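Local coordinates for protein cellulase (Clostridium cellulovorans, PDB 6UI3) that is the GH5_4 catalytic domain of a larger cellulase, a broad-specificity endoglucanase that probably cuts internal beta-glycosidic bonds of cellulose and related plant polysaccharides, at residues V219-Y224 with I265-G270; T47-F52 with L96-Y101. All coordinates share one frame; numbering follows the deposited sequence.

Contact 1: V219-Y224 with I265-G270; sequences VSIHAY and IPVIIG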
loop_
_atom_site.group_PDB
_atom_site.type_symbol
_atom_site.label_atom_id
_atom_site.label_comp_id
_atom_site.label_asym_id
_atom_site.label_seq_id
_atom_site.Cartn_x
_atom_site.Cartn_y
_atom_site.Cartn_z
ATOM N N VAL A 219 5.410 -9.265 2.421
ATOM C CA VAL A 219 6.121 -8.077 2.890
ATOM C C VAL A 219 5.690 -6.875 2.065
ATOM O O VAL A 219 5.622 -6.944 0.830
ATOM C CB VAL A 219 7.642 -8.292 2.848
ATOM C CG1 VAL A 219 8.383 -7.011 3.228
ATOM C CG2 VAL A 219 8.041 -9.433 3.776
ATOM N N SER A 220 5.377 -5.780 2.753
ATOM C CA SER A 220 4.975 -4.517 2.146
ATOM C C SER A 220 6.182 -3.595 2.020
ATOM O O SER A 220 6.824 -3.268 3.021
ATOM C CB SER A 220 3.935 -3.851 3.041
ATOM O OG SER A 220 3.664 -2.541 2.572
ATOM N N ILE A 221 6.473 -3.177 0.789
ATOM C CA ILE A 221 7.573 -2.271 0.470
ATOM C C ILE A 221 7.034 -1.075 -0.307
ATOM O O ILE A 221 6.231 -1.234 -1.235
ATOM C CB ILE A 221 8.644 -2.997 -0.383
ATOM C CG1 ILE A 221 9.318 -4.135 0.402
ATOM C CG2 ILE A 221 9.669 -2.010 -0.948
ATOM C CD1 ILE A 221 10.140 -3.713 1.578
ATOM N N HIS A 222 7.495 0.122 0.052
ATOM C CA HIS A 222 7.225 1.348 -0.701
ATOM C C HIS A 222 8.570 1.820 -1.228
ATOM O O HIS A 222 9.481 2.068 -0.434
ATOM C CB HIS A 222 6.588 2.423 0.179
ATOM C CG HIS A 222 5.306 1.989 0.818
ATOM N ND1 HIS A 222 4.649 2.761 1.749
ATOM C CD2 HIS A 222 4.559 0.871 0.656
ATOM C CE1 HIS A 222 3.556 2.133 2.143
ATOM N NE2 HIS A 222 3.481 0.980 1.502
ATOM N N ALA A 223 8.714 1.924 -2.546
ATOM C CA ALA A 223 10.039 2.149 -3.148
ATOM C C ALA A 223 9.947 3.164 -4.291
ATOM O O ALA A 223 9.847 2.818 -5.476
ATOM C CB ALA A 223 10.677 0.826 -3.586
ATOM N N TYR A 224 9.982 4.437 -3.911
ATOM C CA TYR A 224 10.065 5.532 -4.874
ATOM C C TYR A 224 11.553 5.787 -5.097
ATOM O O TYR A 224 12.164 6.683 -4.512
ATOM C CB TYR A 224 9.383 6.762 -4.318
ATOM C CG TYR A 224 7.928 6.641 -3.910
ATOM C CD1 TYR A 224 6.921 7.102 -4.738
ATOM C CD2 TYR A 224 7.574 6.140 -2.669
ATOM C CE1 TYR A 224 5.592 7.056 -4.348
ATOM C CE2 TYR A 224 6.240 6.085 -2.263
ATOM C CZ TYR A 224 5.248 6.555 -3.105
ATOM O OH TYR A 224 3.929 6.561 -2.717
ATOM N N ILE A 265 8.508 -16.132 0.711
ATOM C CA ILE A 265 7.691 -15.041 1.243
ATOM C C ILE A 265 7.528 -13.998 0.147
ATOM O O ILE A 265 8.517 -13.380 -0.277
ATOM C CB ILE A 265 8.326 -14.444 2.505
ATOM C CG1 ILE A 265 8.470 -15.538 3.571
ATOM C CG2 ILE A 265 7.466 -13.285 3.013
ATOM C CD1 ILE A 265 9.219 -15.101 4.813
ATOM N N PRO A 266 6.319 -13.784 -0.362
ATOM C CA PRO A 266 6.158 -12.815 -1.447
ATOM C C PRO A 266 6.309 -11.387 -0.960
ATOM O O PRO A 266 6.132 -11.085 0.226
ATOM C CB PRO A 266 4.737 -13.084 -1.946
ATOM C CG PRO A 266 4.025 -13.662 -0.779
ATOM C CD PRO A 266 5.047 -14.429 0.009
ATOM N N VAL A 267 6.610 -10.496 -1.908
ATOM C CA VAL A 267 6.750 -9.060 -1.670
ATOM C C VAL A 267 5.768 -8.318 -2.568
ATOM O O VAL A 267 5.635 -8.635 -3.756
ATOM C CB VAL A 267 8.197 -8.593 -1.955
ATOM C CG1 VAL A 267 8.346 -7.097 -1.773
ATOM C CG2 VAL A 267 9.197 -9.334 -1.066
ATOM N N ILE A 268 5.094 -7.320 -2.001
ATOM C CA ILE A 268 4.221 -6.406 -2.740
ATOM C C ILE A 268 4.841 -5.017 -2.671
ATOM O O ILE A 268 5.158 -4.531 -1.580
ATOM C CB ILE A 268 2.805 -6.405 -2.139
ATOM C CG1 ILE A 268 2.137 -7.769 -2.344
ATOM C CG2 ILE A 268 1.961 -5.314 -2.752
ATOM C CD1 ILE A 268 0.959 -8.030 -1.430
ATOM N N ILE A 269 5.020 -4.384 -3.827
ATOM C CA ILE A 269 5.403 -2.971 -3.876
ATOM C C ILE A 269 4.112 -2.168 -3.723
ATOM O O ILE A 269 3.441 -1.809 -4.709
ATOM C CB ILE A 269 6.192 -2.620 -5.144
ATOM C CG1 ILE A 269 7.404 -3.540 -5.320
ATOM C CG2 ILE A 269 6.614 -1.155 -5.105
ATOM C CD1 ILE A 269 8.411 -3.493 -4.223
ATOM N N GLY A 270 3.749 -1.912 -2.471
ATOM C CA GLY A 270 2.485 -1.283 -2.160
ATOM C C GLY A 270 2.399 0.169 -2.570
ATOM O O GLY A 270 1.277 0.697 -2.684
#
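Val219 and Ile221 share their backbone polar groups with Pro266, Ile268 and Gly270, illustrating how neighbouring parallel strands divide their bonds between two sides. Val219 N donates to Pro266 O at 2.9 Å. Two residues on, Ile268 N returns a nearly straight bond to Val219 O (2.9 Å, 172° at the hydrogen). Ile221 N then donates to Ile268 O at 3.0 Å. The last rung, Gly270 N to Ile221 O, is weak: its 2.9 Å length is ordinary, but the angle at hydrogen falls to 127°, where the chain bends through an inverse gamma turn centred on Ile269. There Ile269 CA also lies 3.3 Å from Ile221 O as a C-H...O contact. Ser220 and Ile269 point their backbone bonds the other way, to Val194 and Leu302 on the flanking strands.

The apolar contacts lie on the face that carries Val219, Ile221, Val267 and Ile269. Ile221 touches both opposing residues, each with a different branch: CG1 meets Val267 CG1 at 3.8 Å, and CG2 meets Ile269 CD1 at 3.8 Å. The Ile269 chain folds at its second torsion (chi2 -61°), bringing CD1 against Ile221 CG2. Ile265, just ahead of its strand, meets Val219 CG2 with its own CG2 at 4.0 Å. Phe253 and Phe260 of helix 243-261 cover this face.

On the other face, Ser220 and Ile268 point into the barrel. At the C-terminal end, CD2 of the His222 ring comes nearest to Gly270 C, approaching obliquely, with ND1 hydrogen-bonded to Gln152 OE1. Strands 217-222 and 267-272, joined through helix 243-261, thus form a beta-alpha-beta crossover of the (beta/alpha)8 TIM barrel, in which the C-terminal ends of the strands form the active-site side.

Contact 2: T47-F52 with L96-Y101; sequences TTKKMF and LANDMY. With EDO (1,2-ethanediol), chain B.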
loop_
_atom_site.group_PDB
_atom_site.type_symbol
_atom_site.label_atom_id
_atom_site.label_comp_id
_atom_site.label_asym_id
_atom_site.label_seq_id
_atom_site.Cartn_x
_atom_site.Cartn_y
_atom_site.Cartn_z
ATOM N N THR A 47 -15.030 9.797 -3.395
ATOM C CA THR A 47 -14.777 8.686 -4.306
ATOM C C THR A 47 -16.087 8.060 -4.783
ATOM O O THR A 47 -17.059 7.965 -4.031
ATOM C CB THR A 47 -13.944 7.634 -3.573
ATOM O OG1 THR A 47 -12.794 8.257 -2.978
ATOM C CG2 THR A 47 -13.448 6.561 -4.503
ATOM N N THR A 48 -16.100 7.598 -6.039
ATOM C CA THR A 48 -17.274 6.955 -6.628
ATOM C C THR A 48 -16.909 5.617 -7.258
ATOM O O THR A 48 -15.759 5.372 -7.642
ATOM C CB THR A 48 -17.920 7.825 -7.719
ATOM O OG1 THR A 48 -16.998 7.934 -8.810
ATOM C CG2 THR A 48 -18.279 9.193 -7.192
ATOM N N LYS A 49 -17.922 4.766 -7.425
ATOM C CA LYS A 49 -17.701 3.506 -8.122
ATOM C C LYS A 49 -17.209 3.737 -9.548
ATOM O O LYS A 49 -16.368 2.983 -10.048
ATOM C CB LYS A 49 -18.965 2.643 -8.122
ATOM C CG LYS A 49 -18.710 1.277 -8.768
ATOM C CD LYS A 49 -19.918 0.356 -8.653
ATOM C CE LYS A 49 -19.663 -0.982 -9.319
ATOM N NZ LYS A 49 -19.637 -0.885 -10.798
ATOM N N LYS A 50 -17.729 4.767 -10.225
ATOM C CA LYS A 50 -17.312 5.032 -11.600
ATOM C C LYS A 50 -15.804 5.235 -11.706
ATOM O O LYS A 50 -15.201 4.880 -12.726
ATOM C CB LYS A 50 -18.065 6.234 -12.169
ATOM C CG LYS A 50 -19.513 5.932 -12.503
ATOM C CD LYS A 50 -20.202 7.129 -13.151
ATOM C CE LYS A 50 -21.679 6.834 -13.409
ATOM N NZ LYS A 50 -22.386 7.955 -14.099
ATOM N N MET A 51 -15.168 5.805 -10.682
ATOM C CA MET A 51 -13.710 5.927 -10.713
ATOM C C MET A 51 -13.046 4.559 -10.794
ATOM O O MET A 51 -12.090 4.365 -11.555
ATOM C CB MET A 51 -13.227 6.684 -9.477
ATOM C CG MET A 51 -13.697 8.112 -9.441
ATOM S SD MET A 51 -13.307 8.938 -7.886
ATOM C CE MET A 51 -14.244 10.452 -8.055
ATOM N N PHE A 52 -13.545 3.602 -10.009
ATOM C CA PHE A 52 -13.009 2.248 -10.019
ATOM C C PHE A 52 -13.353 1.529 -11.316
ATOM O O PHE A 52 -12.523 0.786 -11.848
ATOM C CB PHE A 52 -13.546 1.480 -8.808
ATOM C CG PHE A 52 -12.869 1.829 -7.508
ATOM C CD1 PHE A 52 -13.030 3.083 -6.927
ATOM C CD2 PHE A 52 -12.086 0.891 -6.852
ATOM C CE1 PHE A 52 -12.400 3.390 -5.724
ATOM C CE2 PHE A 52 -11.460 1.195 -5.649
ATOM C CZ PHE A 52 -11.618 2.447 -5.088
ATOM N N LEU A 96 -14.313 -4.383 -5.064
ATOM C CA LEU A 96 -14.715 -5.779 -5.112
ATOM C C LEU A 96 -15.830 -6.012 -6.131
ATOM O O LEU A 96 -15.893 -7.090 -6.732
ATOM C CB LEU A 96 -15.157 -6.269 -3.735
ATOM C CG LEU A 96 -14.114 -6.271 -2.621
ATOM C CD1 LEU A 96 -14.700 -6.802 -1.322
ATOM C CD2 LEU A 96 -12.873 -7.065 -3.022
ATOM N N ALA A 97 -16.719 -5.027 -6.340
ATOM C CA ALA A 97 -17.783 -5.171 -7.332
ATOM C C ALA A 97 -17.222 -5.231 -8.744
ATOM O O ALA A 97 -17.907 -5.718 -9.652
ATOM C CB ALA A 97 -18.794 -4.026 -7.214
ATOM N N ASN A 98 -16.000 -4.737 -8.949
ATOM C CA ASN A 98 -15.271 -4.845 -10.202
ATOM C C ASN A 98 -14.323 -6.048 -10.226
ATOM O O ASN A 98 -13.474 -6.129 -11.113
ATOM C CB ASN A 98 -14.500 -3.545 -10.450
ATOM C CG ASN A 98 -15.363 -2.466 -11.074
ATOM O OD1 ASN A 98 -15.765 -2.606 -12.222
ATOM N ND2 ASN A 98 -15.639 -1.395 -10.345
ATOM N N ASP A 99 -14.454 -6.960 -9.264
ATOM C CA ASP A 99 -13.580 -8.128 -9.123
ATOM C C ASP A 99 -12.102 -7.746 -9.034
ATOM O O ASP A 99 -11.225 -8.475 -9.512
ATOM C CB ASP A 99 -13.837 -9.177 -10.205
ATOM C CG ASP A 99 -13.341 -10.557 -9.800
ATOM O OD1 ASP A 99 -13.469 -10.927 -8.608
ATOM O OD2 ASP A 99 -12.818 -11.268 -10.676
ATOM N N MET A 100 -11.823 -6.629 -8.371
ATOM C CA MET A 100 -10.475 -6.157 -8.098
ATOM C C MET A 100 -10.114 -6.475 -6.659
ATOM O O MET A 100 -10.976 -6.503 -5.778
ATOM C CB MET A 100 -10.386 -4.643 -8.283
ATOM C CG MET A 100 -10.730 -4.185 -9.679
ATOM S SD MET A 100 -11.005 -2.390 -9.801
ATOM C CE MET A 100 -9.351 -1.959 -10.218
ATOM N N TYR A 101 -8.822 -6.671 -6.408
ATOM C CA TYR A 101 -8.316 -6.730 -5.046
ATOM C C TYR A 101 -8.450 -5.361 -4.394
ATOM O O TYR A 101 -8.337 -4.315 -5.049
ATOM C CB TYR A 101 -6.847 -7.175 -5.030
ATOM C CG TYR A 101 -6.711 -8.636 -5.374
ATOM C CD1 TYR A 101 -6.561 -9.050 -6.681
ATOM C CD2 TYR A 101 -6.797 -9.608 -4.380
ATOM C CE1 TYR A 101 -6.483 -10.384 -6.999
ATOM C CE2 TYR A 101 -6.718 -10.942 -4.687
ATOM C CZ TYR A 101 -6.572 -11.325 -5.986
ATOM O OH TYR A 101 -6.513 -12.660 -6.266
HETATM C C1 EDO B . -16.025 -6.450 -14.170
HETATM O O1 EDO B . -15.982 -5.127 -13.615
HETATM C C2 EDO B . -15.803 -7.517 -13.096
HETATM O O2 EDO B . -16.897 -7.549 -12.170
HETATM O O HOH W 1 -19.233 -3.665 -11.455
#
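A water bridges Lys49 and Ala97, joining the first turn of helix 49-58 to the Schellman motif that ends helix 82-96. The water accepts from Lys49 NZ at 2.9 Å and donates to Ala97 O at 3.0 Å. A weak bond from O2 of a 1,2-ethanediol, probably from the crystallisation liquor, reaches the same carbonyl. The Lys49 chain is extended until its last torsion (chi4 -72°), which turns the amino group aside while CE rests on Ala97 CB at 3.8 Å.

Asp53 gathers the polar ends: its OD1 forms a salt bridge with Lys49 NZ and accepts from Asn98 ND2. That amide nitrogen also donates to Tyr94 O, so two bonds fix the amide while it lies 3.9 Å from Phe52 CB. Asp99, the C-prime residue with positive phi, ends the helix: Met100 N bonds to Ala95 O and Asp99 N to Leu96 O. Thr48, the N-cap of helix 49-58, forms a capping box: its OG1 accepts weakly from Met51 N, and its N donates weakly to Met51 SD. The contact thus sets a helix start beside a helix end on the outer layer. Extended at chi2 (166°), the Met100 chain carries SD to 4.1 Å from Phe52 O.

From the N terminus, the chain lays down strand 25-29, enters helix 49-58, passes through strand 62-65 and helix 82-96, and closes contact 2 where 96-101 returns beside 47-52, just before strand 101-105. It then runs through the third, fourth and fifth strands before contact 1 opens at 219-224 and closes with 265-270, after an excursion containing helix 243-261. The two loops follow in series, neither nested nor crossed. Contacts 1 and 2 have centres about 23 Å apart and nearest atoms about 8 Å apart. Contact 2 joins the start of helix 49-58 to the loop leaving helix 82-96, while contact 1 pairs neighbouring strands 217-222 and 267-272 in the wall of one TIM barrel.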